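Long-range contact in hypothetical protein (Leishmania major, PDB 3LJN), which is of unknown function but folds as a stack of ankyrin repeats, a scaffold that commonly serves protein-protein binding: residues 246-258 with 285-297. Residues are numbered along the deposited sequence; the frame is centred on the assembly and turned at random.
Sequences VPLYLSVRAAMVL and PDRVVWLDFVPAA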
ATOM      1  N   VAL A 246     -15.540  16.041   2.338  1.00 44.40           N
ATOM      2  CA  VAL A 246     -16.125  14.792   1.875  1.00 44.82           C
ATOM      3  C   VAL A 246     -15.938  14.673   0.369  1.00 43.37           C
ATOM      4  O   VAL A 246     -16.140  15.648  -0.340  1.00 41.60           O
ATOM      5  CB  VAL A 246     -17.632  14.781   2.199  1.00 44.77           C
ATOM      6  CG1 VAL A 246     -18.415  13.959   1.185  1.00 44.46           C
ATOM      7  CG2 VAL A 246     -17.855  14.267   3.614  1.00 47.19           C
ATOM      8  N   PRO A 247     -15.574  13.476  -0.138  1.00 44.50           N
ATOM      9  CA  PRO A 247     -15.267  13.317  -1.570  1.00 43.67           C
ATOM     10  C   PRO A 247     -16.212  14.074  -2.528  1.00 41.72           C
ATOM     11  O   PRO A 247     -15.756  14.650  -3.516  1.00 40.69           O
ATOM     12  CB  PRO A 247     -15.375  11.814  -1.774  1.00 45.69           C
ATOM     13  CG  PRO A 247     -15.011  11.254  -0.470  1.00 47.81           C
ATOM     14  CD  PRO A 247     -15.522  12.183   0.565  1.00 47.06           C
ATOM     15  N   LEU A 248     -17.513  14.092  -2.234  1.00 41.60           N
ATOM     16  CA  LEU A 248     -18.438  14.913  -3.008  1.00 40.20           C
ATOM     17  C   LEU A 248     -17.890  16.325  -3.262  1.00 38.71           C
ATOM     18  O   LEU A 248     -17.905  16.761  -4.405  1.00 37.96           O
ATOM     19  CB  LEU A 248     -19.811  15.015  -2.327  1.00 40.54           C
ATOM     20  CG  LEU A 248     -20.858  15.845  -3.082  1.00 39.64           C
ATOM     21  CD1 LEU A 248     -20.918  15.409  -4.542  1.00 39.69           C
ATOM     22  CD2 LEU A 248     -22.230  15.755  -2.434  1.00 40.56           C
ATOM     23  N   TYR A 249     -17.412  17.020  -2.215  1.00 38.72           N
ATOM     24  CA  TYR A 249     -16.844  18.379  -2.363  1.00 37.84           C
ATOM     25  C   TYR A 249     -15.633  18.363  -3.286  1.00 37.68           C
ATOM     26  O   TYR A 249     -15.521  19.196  -4.171  1.00 36.95           O
ATOM     27  CB  TYR A 249     -16.448  19.038  -1.021  1.00 38.53           C
ATOM     28  CG  TYR A 249     -17.489  18.966   0.078  1.00 39.27           C
ATOM     29  CD1 TYR A 249     -18.841  18.887  -0.220  1.00 38.94           C
ATOM     30  CD2 TYR A 249     -17.118  18.984   1.418  1.00 40.72           C
ATOM     31  CE1 TYR A 249     -19.798  18.802   0.782  1.00 39.96           C
ATOM     32  CE2 TYR A 249     -18.069  18.901   2.433  1.00 41.78           C
ATOM     33  CZ  TYR A 249     -19.410  18.809   2.103  1.00 41.34           C
ATOM     34  OH  TYR A 249     -20.383  18.714   3.074  1.00 42.67           O
ATOM     35  N   LEU A 250     -14.738  17.404  -3.102  1.00 38.73           N
ATOM     36  CA  LEU A 250     -13.605  17.286  -4.006  1.00 38.98           C
ATOM     37  C   LEU A 250     -14.022  16.947  -5.440  1.00 38.58           C
ATOM     38  O   LEU A 250     -13.377  17.374  -6.393  1.00 38.47           O
ATOM     39  CB  LEU A 250     -12.626  16.225  -3.514  1.00 40.72           C
ATOM     40  CG  LEU A 250     -11.961  16.459  -2.167  1.00 41.85           C
ATOM     41  CD1 LEU A 250     -11.005  15.319  -1.914  1.00 44.01           C
ATOM     42  CD2 LEU A 250     -11.247  17.804  -2.127  1.00 41.49           C
ATOM     43  N   SER A 251     -15.081  16.168  -5.598  1.00 38.76           N
ATOM     44  CA  SER A 251     -15.535  15.800  -6.921  1.00 38.90           C
ATOM     45  C   SER A 251     -16.068  16.999  -7.665  1.00 37.83           C
ATOM     46  O   SER A 251     -15.783  17.201  -8.832  1.00 38.03           O
ATOM     47  CB  SER A 251     -16.630  14.776  -6.825  1.00 39.75           C
ATOM     48  OG  SER A 251     -17.001  14.366  -8.120  1.00 40.41           O
ATOM     49  N   VAL A 252     -16.874  17.783  -6.969  1.00 37.07           N
ATOM     50  CA  VAL A 252     -17.372  19.052  -7.487  1.00 36.42           C
ATOM     51  C   VAL A 252     -16.184  19.911  -7.889  1.00 36.27           C
ATOM     52  O   VAL A 252     -16.080  20.306  -9.057  1.00 36.51           O
ATOM     53  CB  VAL A 252     -18.249  19.790  -6.436  1.00 36.06           C
ATOM     54  CG1 VAL A 252     -18.525  21.205  -6.871  1.00 35.83           C
ATOM     55  CG2 VAL A 252     -19.564  19.041  -6.233  1.00 36.55           C
ATOM     56  N   ARG A 253     -15.283  20.147  -6.927  1.00 36.27           N
ATOM     57  CA  ARG A 253     -14.089  20.971  -7.127  1.00 36.54           C
ATOM     58  C   ARG A 253     -13.137  20.483  -8.214  1.00 37.22           C
ATOM     59  O   ARG A 253     -12.428  21.280  -8.817  1.00 37.62           O
ATOM     60  CB  ARG A 253     -13.292  21.059  -5.837  1.00 37.00           C
ATOM     61  CG  ARG A 253     -13.917  21.938  -4.782  1.00 36.85           C
ATOM     62  CD  ARG A 253     -12.849  22.710  -4.080  1.00 37.78           C
ATOM     63  NE  ARG A 253     -12.188  21.956  -3.023  1.00 38.75           N
ATOM     64  CZ  ARG A 253     -10.898  22.066  -2.693  1.00 40.07           C
ATOM     65  NH1 ARG A 253     -10.068  22.874  -3.361  1.00 40.53           N
ATOM     66  NH2 ARG A 253     -10.427  21.339  -1.681  1.00 41.32           N
ATOM     67  N   ALA A 254     -13.100  19.178  -8.449  1.00 37.72           N
ATOM     68  CA  ALA A 254     -12.272  18.623  -9.511  1.00 38.78           C
ATOM     69  C   ALA A 254     -12.957  18.681 -10.872  1.00 39.00           C
ATOM     70  O   ALA A 254     -12.387  18.199 -11.852  1.00 40.20           O
ATOM     71  CB  ALA A 254     -11.909  17.177  -9.182  1.00 39.85           C
ATOM     72  N   ALA A 255     -14.147  19.294 -10.939  1.00 38.24           N
ATOM     73  CA  ALA A 255     -15.056  19.168 -12.087  1.00 38.86           C
ATOM     74  C   ALA A 255     -15.526  17.711 -12.087  1.00 39.59           C
ATOM     75  O   ALA A 255     -16.196  17.299 -11.145  1.00 39.09           O
ATOM     76  CB  ALA A 255     -14.381  19.556 -13.381  1.00 40.00           C
HETATM   77  N   MSE A 256     -15.160  16.904 -13.068  1.00 41.10           N
HETATM   78  CA  MSE A 256     -15.392  15.456 -12.937  1.00 42.27           C
HETATM   79  C   MSE A 256     -16.879  15.194 -12.798  1.00 42.33           C
HETATM   80  O   MSE A 256     -17.391  15.071 -11.688  1.00 41.52           O
HETATM   81  CB  MSE A 256     -14.634  14.837 -11.730  1.00 42.09           C
HETATM   82  CG  MSE A 256     -13.079  14.795 -11.864  1.00 42.83           C
HETATM   83 SE   MSE A 256     -12.148  13.490 -10.633  1.00 44.20          SE
HETATM   84  CE  MSE A 256     -13.589  13.270  -9.314  1.00 43.11           C
ATOM     85  N   VAL A 257     -17.550  15.090 -13.945  1.00 43.70           N
ATOM     86  CA  VAL A 257     -19.007  15.127 -14.010  1.00 44.10           C
ATOM     87  C   VAL A 257     -19.633  13.782 -13.653  1.00 45.51           C
ATOM     88  O   VAL A 257     -20.523  13.722 -12.798  1.00 45.06           O
ATOM     89  CB  VAL A 257     -19.491  15.558 -15.409  1.00 45.63           C
ATOM     90  CG1 VAL A 257     -20.984  15.781 -15.394  1.00 46.19           C
ATOM     91  CG2 VAL A 257     -18.796  16.825 -15.853  1.00 44.84           C
ATOM     92  N   LEU A 258     -19.165  12.710 -14.296  1.00 47.56           N
ATOM     93  CA  LEU A 258     -19.685  11.353 -14.030  1.00 49.56           C
ATOM     94  C   LEU A 258     -19.564  10.907 -12.563  1.00 48.67           C
ATOM     95  O   LEU A 258     -20.527  10.401 -11.999  1.00 49.44           O
ATOM     96  CB  LEU A 258     -19.032  10.311 -14.949  1.00 52.30           C
ATOM     97  CG  LEU A 258     -19.275  10.428 -16.476  1.00 54.38           C
ATOM     98  CD1 LEU A 258     -19.279   9.033 -17.170  1.00 58.20           C
ATOM     99  CD2 LEU A 258     -20.570  11.201 -16.829  1.00 54.23           C
ATOM    100  N   PRO A 285     -20.927  29.951  -7.295  1.00 41.96           N
ATOM    101  CA  PRO A 285     -19.679  29.468  -7.903  1.00 40.98           C
ATOM    102  C   PRO A 285     -18.400  30.157  -7.403  1.00 41.43           C
ATOM    103  O   PRO A 285     -17.321  29.568  -7.488  1.00 40.58           O
ATOM    104  CB  PRO A 285     -19.878  29.745  -9.397  1.00 41.98           C
ATOM    105  CG  PRO A 285     -21.329  30.084  -9.577  1.00 43.24           C
ATOM    106  CD  PRO A 285     -21.800  30.620  -8.278  1.00 43.66           C
ATOM    107  N   ASP A 286     -18.515  31.384  -6.893  1.00 43.14           N
ATOM    108  CA  ASP A 286     -17.376  32.096  -6.293  1.00 44.13           C
ATOM    109  C   ASP A 286     -16.873  31.399  -5.037  1.00 43.19           C
ATOM    110  O   ASP A 286     -15.721  31.526  -4.685  1.00 43.66           O
ATOM    111  CB  ASP A 286     -17.751  33.528  -5.897  1.00 46.67           C
ATOM    112  CG  ASP A 286     -18.533  34.261  -6.976  1.00 48.21           C
ATOM    113  OD1 ASP A 286     -18.193  34.117  -8.186  1.00 48.09           O
ATOM    114  OD2 ASP A 286     -19.496  34.977  -6.595  1.00 49.88           O
ATOM    115  N   ARG A 287     -17.746  30.683  -4.344  1.00 42.27           N
ATOM    116  CA  ARG A 287     -17.325  29.903  -3.188  1.00 41.67           C
ATOM    117  C   ARG A 287     -16.536  28.644  -3.559  1.00 40.10           C
ATOM    118  O   ARG A 287     -16.135  27.897  -2.666  1.00 39.86           O
ATOM    119  CB  ARG A 287     -18.523  29.462  -2.357  1.00 41.53           C
ATOM    120  CG  ARG A 287     -19.286  30.552  -1.684  1.00 43.46           C
ATOM    121  CD  ARG A 287     -20.066  29.933  -0.549  1.00 43.58           C
ATOM    122  NE  ARG A 287     -21.166  30.747  -0.060  1.00 45.42           N
ATOM    123  CZ  ARG A 287     -21.839  30.494   1.054  1.00 46.34           C
ATOM    124  NH1 ARG A 287     -21.516  29.446   1.800  1.00 45.60           N
ATOM    125  NH2 ARG A 287     -22.829  31.297   1.432  1.00 48.38           N
ATOM    126  N   VAL A 288     -16.326  28.388  -4.850  1.00 39.42           N
ATOM    127  CA  VAL A 288     -15.635  27.169  -5.261  1.00 38.32           C
ATOM    128  C   VAL A 288     -14.155  27.422  -5.591  1.00 38.99           C
ATOM    129  O   VAL A 288     -13.825  28.311  -6.398  1.00 39.88           O
ATOM    130  CB  VAL A 288     -16.340  26.487  -6.446  1.00 37.52           C
ATOM    131  CG1 VAL A 288     -15.668  25.141  -6.756  1.00 36.79           C
ATOM    132  CG2 VAL A 288     -17.847  26.312  -6.139  1.00 37.33           C
ATOM    133  N   VAL A 289     -13.287  26.632  -4.945  1.00 38.93           N
ATOM    134  CA  VAL A 289     -11.841  26.686  -5.139  1.00 39.87           C
ATOM    135  C   VAL A 289     -11.445  25.511  -6.030  1.00 39.18           C
ATOM    136  O   VAL A 289     -10.953  24.491  -5.553  1.00 39.19           O
ATOM    137  CB  VAL A 289     -11.083  26.605  -3.780  1.00 40.99           C
ATOM    138  CG1 VAL A 289      -9.564  26.701  -3.983  1.00 42.44           C
ATOM    139  CG2 VAL A 289     -11.573  27.678  -2.835  1.00 42.01           C
ATOM    140  N   TRP A 290     -11.647  25.674  -7.331  1.00 39.01           N
ATOM    141  CA  TRP A 290     -11.329  24.625  -8.303  1.00 38.79           C
ATOM    142  C   TRP A 290      -9.907  24.121  -8.169  1.00 39.79           C
ATOM    143  O   TRP A 290      -9.016  24.902  -7.899  1.00 40.97           O
ATOM    144  CB  TRP A 290     -11.480  25.157  -9.717  1.00 39.29           C
ATOM    145  CG  TRP A 290     -12.769  25.769  -9.998  1.00 38.95           C
ATOM    146  CD1 TRP A 290     -13.016  27.092 -10.155  1.00 39.84           C
ATOM    147  CD2 TRP A 290     -14.011  25.096 -10.172  1.00 38.11           C
ATOM    148  NE1 TRP A 290     -14.349  27.294 -10.422  1.00 39.62           N
ATOM    149  CE2 TRP A 290     -14.984  26.080 -10.439  1.00 38.54           C
ATOM    150  CE3 TRP A 290     -14.400  23.755 -10.133  1.00 37.43           C
ATOM    151  CZ2 TRP A 290     -16.327  25.767 -10.660  1.00 38.29           C
ATOM    152  CZ3 TRP A 290     -15.743  23.440 -10.349  1.00 37.15           C
ATOM    153  CH2 TRP A 290     -16.685  24.441 -10.612  1.00 37.57           C
ATOM    154  N   LEU A 291      -9.689  22.828  -8.397  1.00 39.72           N
ATOM    155  CA  LEU A 291      -8.335  22.253  -8.316  1.00 41.10           C
ATOM    156  C   LEU A 291      -7.497  22.615  -9.548  1.00 42.32           C
ATOM    157  O   LEU A 291      -8.031  23.013 -10.571  1.00 42.08           O
ATOM    158  CB  LEU A 291      -8.383  20.737  -8.105  1.00 41.16           C
ATOM    159  CG  LEU A 291      -9.233  20.236  -6.934  1.00 40.36           C
ATOM    160  CD1 LEU A 291      -9.226  18.743  -6.924  1.00 40.97           C
ATOM    161  CD2 LEU A 291      -8.760  20.758  -5.614  1.00 41.02           C
ATOM    162  N   ASP A 292      -6.184  22.466  -9.441  1.00 44.02           N
ATOM    163  CA  ASP A 292      -5.241  23.100 -10.373  1.00 45.69           C
ATOM    164  C   ASP A 292      -5.249  22.555 -11.799  1.00 46.22           C
ATOM    165  O   ASP A 292      -5.102  23.318 -12.755  1.00 47.10           O
ATOM    166  CB  ASP A 292      -3.824  23.023  -9.801  1.00 47.80           C
ATOM    167  CG  ASP A 292      -3.737  23.626  -8.408  1.00 47.93           C
ATOM    168  OD1 ASP A 292      -4.823  24.035  -7.883  1.00 46.24           O
ATOM    169  OD2 ASP A 292      -2.600  23.684  -7.848  1.00 50.05           O
ATOM    170  N   PHE A 293      -5.396  21.239 -11.927  1.00 46.13           N
ATOM    171  CA  PHE A 293      -5.624  20.565 -13.210  1.00 46.77           C
ATOM    172  C   PHE A 293      -6.974  20.923 -13.868  1.00 45.46           C
ATOM    173  O   PHE A 293      -7.262  20.409 -14.944  1.00 46.27           O
ATOM    174  CB  PHE A 293      -5.573  19.047 -13.001  1.00 47.25           C
ATOM    175  CG  PHE A 293      -6.592  18.544 -12.004  1.00 45.49           C
ATOM    176  CD1 PHE A 293      -7.916  18.316 -12.384  1.00 44.26           C
ATOM    177  CD2 PHE A 293      -6.240  18.340 -10.675  1.00 45.43           C
ATOM    178  CE1 PHE A 293      -8.859  17.880 -11.475  1.00 42.95           C
ATOM    179  CE2 PHE A 293      -7.184  17.902  -9.761  1.00 44.14           C
ATOM    180  CZ  PHE A 293      -8.496  17.669 -10.166  1.00 42.87           C
ATOM    181  N   VAL A 294      -7.809  21.735 -13.204  1.00 43.84           N
ATOM    182  CA  VAL A 294      -9.073  22.255 -13.761  1.00 43.02           C
ATOM    183  C   VAL A 294      -8.814  23.621 -14.380  1.00 44.03           C
ATOM    184  O   VAL A 294      -8.232  24.468 -13.716  1.00 44.25           O
ATOM    185  CB  VAL A 294     -10.136  22.492 -12.664  1.00 41.19           C
ATOM    186  CG1 VAL A 294     -11.471  22.738 -13.281  1.00 40.76           C
ATOM    187  CG2 VAL A 294     -10.204  21.342 -11.712  1.00 40.50           C
ATOM    188  N   PRO A 295      -9.254  23.861 -15.630  1.00 45.04           N
ATOM    189  CA  PRO A 295      -8.986  25.155 -16.287  1.00 46.57           C
ATOM    190  C   PRO A 295      -9.580  26.352 -15.572  1.00 45.90           C
ATOM    191  O   PRO A 295     -10.736  26.321 -15.156  1.00 44.55           O
ATOM    192  CB  PRO A 295      -9.643  25.010 -17.657  1.00 47.85           C
ATOM    193  CG  PRO A 295      -9.694  23.551 -17.894  1.00 47.66           C
ATOM    194  CD  PRO A 295      -9.887  22.908 -16.555  1.00 45.50           C
ATOM    195  N   ALA A 296      -8.777  27.401 -15.436  1.00 47.23           N
ATOM    196  CA  ALA A 296      -9.195  28.626 -14.749  1.00 47.27           C
ATOM    197  C   ALA A 296     -10.194  29.457 -15.548  1.00 48.29           C
ATOM    198  O   ALA A 296     -10.907  30.278 -14.975  1.00 48.18           O
ATOM    199  CB  ALA A 296      -7.983  29.470 -14.397  1.00 49.01           C
ATOM    200  N   ALA A 297     -10.236  29.250 -16.861  1.00 49.69           N
ATOM    201  CA  ALA A 297     -11.168  29.952 -17.735  1.00 51.23           C
ATOM    202  C   ALA A 297     -12.556  29.314 -17.644  1.00 49.70           C
ATOM    203  O   ALA A 297     -12.926  28.776 -16.599  1.00 47.43           O
ATOM    204  CB  ALA A 297     -10.655  29.927 -19.162  1.00 53.79           C
TER
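R253 holds V289 and L291 with two hydrogen bonds, its NH1 donating to V289 O and its carbonyl accepting from L291 N, and so fixes the extended run V288-L291 across the C-terminal end of helix 247-253. The NH1 to V289 O distance is 2.9 Å; the N-H...O angle of 177°, with V289 O in the guanidinium plane and NH1 in the carbonyl plane of V289, marks a straight bond. Bends at chi2 and chi3 (-82°) bring NH1 to that carbonyl, the arginine crossing the L291 side chain at about a right angle, and CD2 of L291 lies over one guanidinium face. Two residues on from V289, L291 N donates to R253 O at 3.2 Å, with an N-H...O angle of 166°.

Packing is densest around the R253 carbonyl. W290 sets its ring edge against the helix end, CE3 and CZ3 near the carbonyl oxygens of R253 and V252 respectively, while CG1 of V288 sits 3.7 Å above the ring centre. V294 adds its CG2, 3.7 Å from R253 O. Beside it, the CB of A254 meets L291 CD1 at 3.8 Å and the edge of F293 at CZ, 3.6 Å away. On the loose side the V289 side chain is exposed, although its carbonyl is gripped. Helix 300-317 backs the site: K302 makes a cation-pi contact with W290, and A255 and V288 touch S301 and L306.

The loop between helices 269-273 and 300-317 thus folds over the end of helix 247-253, in a chain of stacked ankyrin repeats. The bonds use main-chain carbonyls of both segments, but one donor is a side chain, so the contact probably relies on R253 and apolar packing as well as on the backbone.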